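Local coordinates for putative exported protein (Burkholderia pseudomallei, PDB 4JGB) that is of unproven function but has a Rossmann-type NAD(P)-binding fold and may act as an NAD(P)-dependent oxidoreductase, at residues A[156-161]-A[182-187]; A[8-13]-A[68-73]. All coordinates share one frame; numbering follows the deposited sequence.

How the contacts relate
Both contacts join parallel strands of one Rossmann-type chain. Contact 2 lies in the central sheet, pairing strand 7-11 with strand 68-71, its centre about 8 Å from the centre of the chain. Tyr73, just past strand 68-71, bonds a sulfate probably taken up from the crystallisation liquor, consistent with a pocket where Rossmann-fold relatives hold the dinucleotide. Contact 1, partly buried, is a small separate pair of strands, 159-161 and 185-187, its centre about 15 Å from the centre of the chain. The contact centres are 21 Å apart and the nearest atoms about 7 Å apart, so the two do not touch. Contact 2 closes along the chain before contact 1 opens.

Contact 1 (A[156-161]-A[182-187]); sequences PAALIA and GNSKIS
The hydroxyl of Ser184 accepts the backbone N-H of Ala158: N to OG is 2.9 Å and the bond is nearly straight, 173° at the hydrogen. Its OG lies anti to the backbone N (chi1 174°), which carries it across to the loop that precedes strand 159-161. The methyl of Ala157 packs against that same oxygen, its CB 3.4 Å from Ser184 OG, while Ala158 sets its methyl beside Ser184 CB. Leu159 N gives a weak, bent bond to Ser184 O. The firm backbone link runs the other way, from Ile186 N to Leu159 O at 2.9 Å, and the donor lies almost in line with the C=O. Beyond it the strands are held more loosely, with a CA-H...O contact from Ile160 CA to Ile186 O at 3.1 Å.

On one face of the pair, Leu159 and Lys185 run side by side, Leu159 CD1 resting 3.8 Å from Lys185 CG along the extended lysine chain. On the other, Ile186 presents its CG2 branch to Ile160 CD1 at 3.8 Å and to Ala157 CB at 3.9 Å, and Tyr191 of helix 188-201 packs against both isoleucines. Further out, 185-187 leads straight into helix 188-201, which Ser187 N-caps by bonding its OG to Asp190 N; the same hydroxyl bonds Glu164 O. This two-strand parallel pair stands apart from the central sheet, whose strand 150-155 precedes 159-161.

Between the two segments the good hydrogen bonds are Ala158 N to Ser184 OG and Ile186 N to Leu159 O; in the first, a side-chain hydroxyl does the work of a backbone carbonyl.

Contact 2 (A[8-13]-A[68-73]); sequences IALFGA and VVASAY. With SO4 (sulfate ion), chain E.
Ala9 N bonds Val68 O, and Ala9 O takes the N-H of Ala70. Ala9 and Phe11 each bond by both N and O to the residues before and after their partner, the parallel pattern. Phe11 N thus bonds Ala70 O at 2.9 Å. The last bond, Ala72 N to Phe11 O, is more bent, 145° at the hydrogen, with the donor well above the carbonyl plane as both strands give way to loop.

Apolar packing occupies both faces. On one, Leu10 CD1 lies 3.6 Å from Ala70 CB; Leu10 CD1 is also 3.8 Å from Ala72 CB, while Ile8 lies alongside Val68; helix 16-27 packs over this side. On the other, the Phe11 ring turns an edge to Val69 CG2, with Leu90 of helix 83-97 against both.

The Tyr73 contacts lie where the strands end. Gly12 CA sits over a face of the Tyr73 ring, 4.2 Å from its centroid, in a CH-pi contact. Tyr73 OH donates to sulfate O2 at 2.7 Å, the oxygen lying in the ring plane, and Arg37 N also bonds this ion.

Strand 7-11 entering a glycine-bearing loop before helix 16-27, beside strand 68-71, is the central arrangement of a Rossmann fold, where relatives bind NAD(P).

Contact 1 (A[156-161]-A[182-187])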
ATOM      1  N   PRO A 156       2.473  -4.747   4.702  1.00 11.01           N
ATOM      2  CA  PRO A 156       2.815  -6.141   4.474  1.00 11.34           C
ATOM      3  C   PRO A 156       3.214  -6.745   5.795  1.00 11.75           C
ATOM      4  O   PRO A 156       3.524  -6.014   6.754  1.00 11.09           O
ATOM      5  CB  PRO A 156       4.114  -6.079   3.602  1.00 11.48           C
ATOM      6  CG  PRO A 156       4.253  -4.665   3.157  1.00 11.79           C
ATOM      7  CD  PRO A 156       3.475  -3.818   4.147  1.00 11.27           C
ATOM      8  N   ALA A 157       3.207  -8.072   5.832  1.00 12.58           N
ATOM      9  CA  ALA A 157       3.786  -8.807   6.936  1.00 13.94           C
ATOM     10  C   ALA A 157       5.297  -8.545   7.022  1.00 14.41           C
ATOM     11  O   ALA A 157       5.894  -8.026   6.076  1.00 14.31           O
ATOM     12  CB  ALA A 157       3.511 -10.290   6.734  1.00 14.07           C
ATOM     13  N   ALA A 158       5.925  -8.975   8.123  1.00 15.72           N
ATOM     14  CA  ALA A 158       7.379  -8.806   8.326  1.00 16.31           C
ATOM     15  C   ALA A 158       8.160  -9.478   7.225  1.00 17.30           C
ATOM     16  O   ALA A 158       9.298  -9.121   6.931  1.00 17.40           O
ATOM     17  CB  ALA A 158       7.813  -9.365   9.678  1.00 16.65           C
ATOM     18  N   LEU A 159       7.565 -10.491   6.628  1.00 17.67           N
ATOM     19  CA  LEU A 159       8.252 -11.156   5.564  1.00 18.03           C
ATOM     20  C   LEU A 159       7.287 -11.280   4.397  1.00 16.61           C
ATOM     21  O   LEU A 159       6.250 -11.943   4.505  1.00 15.86           O
ATOM     22  CB  LEU A 159       8.719 -12.531   6.055  1.00 19.84           C
ATOM     23  CG  LEU A 159       9.459 -13.443   5.103  1.00 22.96           C
ATOM     24  CD1 LEU A 159       9.974 -14.675   5.840  1.00 24.86           C
ATOM     25  CD2 LEU A 159       8.581 -13.879   3.934  1.00 23.59           C
ATOM     26  N   ILE A 160       7.658 -10.692   3.268  1.00 15.51           N
ATOM     27  CA  ILE A 160       6.815 -10.769   2.076  1.00 14.79           C
ATOM     28  C   ILE A 160       7.693 -11.019   0.858  1.00 15.21           C
ATOM     29  O   ILE A 160       8.618 -10.264   0.590  1.00 15.45           O
ATOM     30  CB  ILE A 160       5.932  -9.502   1.905  1.00 13.50           C
ATOM     31  CG1 ILE A 160       5.175  -9.521   0.565  1.00 12.94           C
ATOM     32  CG2 ILE A 160       6.784  -8.221   1.950  1.00 13.88           C
ATOM     33  CD1 ILE A 160       4.062  -8.461   0.509  1.00 11.87           C
ATOM     34  N   ALA A 161       7.396 -12.077   0.116  1.00 15.45           N
ATOM     35  CA  ALA A 161       8.169 -12.411  -1.078  1.00 16.28           C
ATOM     36  C   ALA A 161       7.268 -13.212  -2.022  1.00 16.80           C
ATOM     37  O   ALA A 161       6.252 -13.736  -1.578  1.00 16.44           O
ATOM     38  CB  ALA A 161       9.401 -13.247  -0.678  1.00 16.99           C
ATOM     39  N   GLY A 182       5.571 -17.996  15.576  1.00 23.34           N
ATOM     40  CA  GLY A 182       5.995 -16.590  15.715  1.00 21.62           C
ATOM     41  C   GLY A 182       6.453 -15.911  14.419  1.00 20.61           C
ATOM     42  O   GLY A 182       7.187 -14.894  14.460  1.00 19.65           O
ATOM     43  N   ASN A 183       6.007 -16.437  13.275  1.00 19.29           N
ATOM     44  CA  ASN A 183       6.338 -15.844  11.977  1.00 18.46           C
ATOM     45  C   ASN A 183       5.228 -14.959  11.449  1.00 17.91           C
ATOM     46  O   ASN A 183       4.029 -15.350  11.476  1.00 17.61           O
ATOM     47  CB  ASN A 183       6.639 -16.911  10.919  1.00 18.58           C
ATOM     48  CG  ASN A 183       8.018 -17.563  11.102  1.00 19.63           C
ATOM     49  OD1 ASN A 183       8.138 -18.779  11.187  1.00 19.47           O
ATOM     50  ND2 ASN A 183       9.049 -16.750  11.111  1.00 19.42           N
ATOM     51  N   SER A 184       5.649 -13.791  10.951  1.00 16.65           N
ATOM     52  CA  SER A 184       4.794 -12.850  10.255  1.00 15.72           C
ATOM     53  C   SER A 184       5.177 -12.964   8.785  1.00 15.54           C
ATOM     54  O   SER A 184       6.203 -12.468   8.351  1.00 15.42           O
ATOM     55  CB  SER A 184       5.005 -11.420  10.801  1.00 14.86           C
ATOM     56  OG  SER A 184       4.279 -10.451  10.058  1.00 13.75           O
ATOM     57  N   LYS A 185       4.378 -13.713   8.033  1.00 15.90           N
ATOM     58  CA  LYS A 185       4.697 -13.994   6.642  1.00 15.64           C
ATOM     59  C   LYS A 185       3.467 -13.836   5.729  1.00 14.28           C
ATOM     60  O   LYS A 185       2.342 -14.178   6.096  1.00 13.24           O
ATOM     61  CB  LYS A 185       5.196 -15.431   6.483  1.00 17.12           C
ATOM     62  CG  LYS A 185       6.553 -15.797   7.090  1.00 19.20           C
ATOM     63  CD  LYS A 185       6.863 -17.245   6.658  1.00 20.79           C
ATOM     64  CE  LYS A 185       8.085 -17.870   7.345  1.00 22.49           C
ATOM     65  NZ  LYS A 185       8.227 -19.331   7.068  1.00 23.09           N
ATOM     66  N   ILE A 186       3.717 -13.370   4.522  1.00 13.56           N
ATOM     67  CA  ILE A 186       2.683 -13.350   3.490  1.00 13.25           C
ATOM     68  C   ILE A 186       3.398 -13.446   2.142  1.00 13.27           C
ATOM     69  O   ILE A 186       4.423 -12.796   1.955  1.00 13.13           O
ATOM     70  CB  ILE A 186       1.771 -12.084   3.593  1.00 12.58           C
ATOM     71  CG1 ILE A 186       0.463 -12.261   2.796  1.00 12.93           C
ATOM     72  CG2 ILE A 186       2.473 -10.828   3.057  1.00 12.63           C
ATOM     73  CD1 ILE A 186      -0.547 -13.194   3.417  1.00 12.63           C
ATOM     74  N   SER A 187       2.858 -14.237   1.209  1.00 13.27           N
ATOM     75  CA  SER A 187       3.385 -14.246  -0.157  1.00 13.37           C
ATOM     76  C   SER A 187       2.908 -12.959  -0.815  1.00 12.65           C
ATOM     77  O   SER A 187       1.901 -12.372  -0.409  1.00 12.25           O
ATOM     78  CB  SER A 187       2.900 -15.462  -0.966  1.00 14.11           C
ATOM     79  OG  SER A 187       1.581 -15.238  -1.469  1.00 13.78           O
TER

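Contact 2 (A[8-13]-A[68-73])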
ATOM      1  N   ILE A   8      -8.717   1.759 -11.353  1.00 14.15           N
ATOM      2  CA  ILE A   8      -7.608   1.922 -10.391  1.00 13.41           C
ATOM      3  C   ILE A   8      -6.307   2.463 -11.013  1.00 13.50           C
ATOM      4  O   ILE A   8      -5.777   1.893 -11.988  1.00 13.84           O
ATOM      5  CB  ILE A   8      -7.304   0.575  -9.697  1.00 12.71           C
ATOM      6  CG1 ILE A   8      -8.544   0.068  -8.927  1.00 12.95           C
ATOM      7  CG2 ILE A   8      -6.062   0.698  -8.840  1.00 12.01           C
ATOM      8  CD1 ILE A   8      -8.666  -1.450  -8.922  1.00 12.87           C
ATOM      9  N   ALA A   9      -5.803   3.571 -10.463  1.00 14.07           N
ATOM     10  CA  ALA A   9      -4.509   4.124 -10.873  1.00 14.48           C
ATOM     11  C   ALA A   9      -3.491   3.692  -9.835  1.00 13.99           C
ATOM     12  O   ALA A   9      -3.753   3.737  -8.640  1.00 13.31           O
ATOM     13  CB  ALA A   9      -4.555   5.643 -10.967  1.00 15.09           C
ATOM     14  N   LEU A  10      -2.323   3.272 -10.295  1.00 14.55           N
ATOM     15  CA  LEU A  10      -1.388   2.572  -9.414  1.00 14.23           C
ATOM     16  C   LEU A  10       0.018   3.084  -9.682  1.00 15.06           C
ATOM     17  O   LEU A  10       0.464   3.009 -10.834  1.00 15.90           O
ATOM     18  CB  LEU A  10      -1.491   1.052  -9.698  1.00 14.53           C
ATOM     19  CG  LEU A  10      -0.504   0.180  -8.890  1.00 14.97           C
ATOM     20  CD1 LEU A  10      -0.894   0.218  -7.417  1.00 14.48           C
ATOM     21  CD2 LEU A  10      -0.435  -1.261  -9.402  1.00 15.08           C
ATOM     22  N   PHE A  11       0.677   3.655  -8.658  1.00 15.35           N
ATOM     23  CA  PHE A  11       2.111   3.979  -8.686  1.00 16.26           C
ATOM     24  C   PHE A  11       2.930   2.765  -8.207  1.00 16.51           C
ATOM     25  O   PHE A  11       2.458   1.992  -7.388  1.00 16.09           O
ATOM     26  CB  PHE A  11       2.424   5.212  -7.803  1.00 16.70           C
ATOM     27  CG  PHE A  11       1.904   6.510  -8.367  1.00 17.12           C
ATOM     28  CD1 PHE A  11       2.695   7.293  -9.223  1.00 18.01           C
ATOM     29  CD2 PHE A  11       0.610   6.939  -8.074  1.00 17.22           C
ATOM     30  CE1 PHE A  11       2.195   8.482  -9.774  1.00 18.85           C
ATOM     31  CE2 PHE A  11       0.105   8.135  -8.601  1.00 17.76           C
ATOM     32  CZ  PHE A  11       0.899   8.907  -9.458  1.00 18.49           C
ATOM     33  N   GLY A  12       4.138   2.597  -8.737  1.00 17.05           N
ATOM     34  CA  GLY A  12       5.005   1.498  -8.325  1.00 17.46           C
ATOM     35  C   GLY A  12       4.654   0.159  -8.945  1.00 16.88           C
ATOM     36  O   GLY A  12       5.066  -0.886  -8.426  1.00 17.33           O
ATOM     37  N   ALA A  13       3.897   0.174 -10.045  1.00 16.59           N
ATOM     38  CA  ALA A  13       3.396  -1.063 -10.678  1.00 16.26           C
ATOM     39  C   ALA A  13       4.435  -2.088 -11.221  1.00 17.51           C
ATOM     40  O   ALA A  13       4.052  -3.255 -11.489  1.00 17.17           O
ATOM     41  CB  ALA A  13       2.324  -0.760 -11.738  1.00 15.90           C
ATOM     42  N   VAL A  68     -10.020   4.921  -7.770  1.00 15.37           N
ATOM     43  CA  VAL A  68      -9.120   4.571  -6.671  1.00 14.21           C
ATOM     44  C   VAL A  68      -7.699   4.975  -7.060  1.00 14.06           C
ATOM     45  O   VAL A  68      -7.257   4.737  -8.182  1.00 13.68           O
ATOM     46  CB  VAL A  68      -9.188   3.048  -6.389  1.00 13.73           C
ATOM     47  CG1 VAL A  68      -8.149   2.560  -5.351  1.00 13.39           C
ATOM     48  CG2 VAL A  68     -10.615   2.647  -6.010  1.00 14.32           C
ATOM     49  N   VAL A  69      -6.962   5.565  -6.134  1.00 14.18           N
ATOM     50  CA  VAL A  69      -5.525   5.687  -6.383  1.00 14.21           C
ATOM     51  C   VAL A  69      -4.749   4.830  -5.365  1.00 14.10           C
ATOM     52  O   VAL A  69      -5.022   4.869  -4.151  1.00 14.35           O
ATOM     53  CB  VAL A  69      -5.084   7.161  -6.442  1.00 14.85           C
ATOM     54  CG1 VAL A  69      -5.240   7.808  -5.077  1.00 15.25           C
ATOM     55  CG2 VAL A  69      -3.643   7.268  -6.890  1.00 15.38           C
ATOM     56  N   ALA A  70      -3.817   4.016  -5.858  1.00 14.18           N
ATOM     57  CA  ALA A  70      -2.979   3.171  -4.970  1.00 14.45           C
ATOM     58  C   ALA A  70      -1.478   3.412  -5.173  1.00 15.30           C
ATOM     59  O   ALA A  70      -1.016   3.651  -6.286  1.00 14.95           O
ATOM     60  CB  ALA A  70      -3.325   1.670  -5.148  1.00 13.31           C
ATOM     61  N   SER A  71      -0.713   3.335  -4.096  1.00 16.84           N
ATOM     62  CA  SER A  71       0.736   3.413  -4.197  1.00 19.14           C
ATOM     63  C   SER A  71       1.354   2.095  -3.696  1.00 19.76           C
ATOM     64  O   SER A  71       1.100   1.672  -2.560  1.00 20.90           O
ATOM     65  CB  SER A  71       1.252   4.638  -3.420  1.00 20.26           C
ATOM     66  OG  SER A  71       2.628   4.516  -3.087  1.00 23.36           O
ATOM     67  N   ALA A  72       2.175   1.475  -4.537  1.00 20.56           N
ATOM     68  CA  ALA A  72       2.656   0.105  -4.313  1.00 21.76           C
ATOM     69  C   ALA A  72       4.166  -0.018  -4.262  1.00 23.64           C
ATOM     70  O   ALA A  72       4.711  -1.110  -4.429  1.00 24.86           O
ATOM     71  CB  ALA A  72       2.118  -0.818  -5.393  1.00 21.85           C
ATOM     72  N   TYR A  73       4.845   1.100  -4.059  1.00 24.23           N
ATOM     73  CA  TYR A  73       6.266   1.056  -3.733  1.00 26.06           C
ATOM     74  C   TYR A  73       6.519   0.088  -2.598  1.00 25.32           C
ATOM     75  O   TYR A  73       5.927   0.210  -1.531  1.00 24.50           O
ATOM     76  CB  TYR A  73       6.766   2.444  -3.360  1.00 26.46           C
ATOM     77  CG  TYR A  73       6.595   3.408  -4.486  1.00 26.77           C
ATOM     78  CD1 TYR A  73       7.355   3.288  -5.658  1.00 27.82           C
ATOM     79  CD2 TYR A  73       5.663   4.430  -4.400  1.00 26.92           C
ATOM     80  CE1 TYR A  73       7.187   4.179  -6.713  1.00 27.71           C
ATOM     81  CE2 TYR A  73       5.489   5.322  -5.445  1.00 27.65           C
ATOM     82  CZ  TYR A  73       6.263   5.197  -6.589  1.00 27.43           C
ATOM     83  OH  TYR A  73       6.081   6.104  -7.602  1.00 29.55           O
TER
HETATM   84  S   SO4 E 303       8.277   6.539 -10.876  1.00 46.76           S
HETATM   85  O1  SO4 E 303       7.858   7.424 -11.989  1.00 49.35           O
HETATM   86  O2  SO4 E 303       7.141   6.094 -10.040  1.00 49.54           O
HETATM   87  O3  SO4 E 303       8.944   5.351 -11.456  1.00 54.97           O
HETATM   88  O4  SO4 E 303       9.214   7.288 -10.011  1.00 54.60           O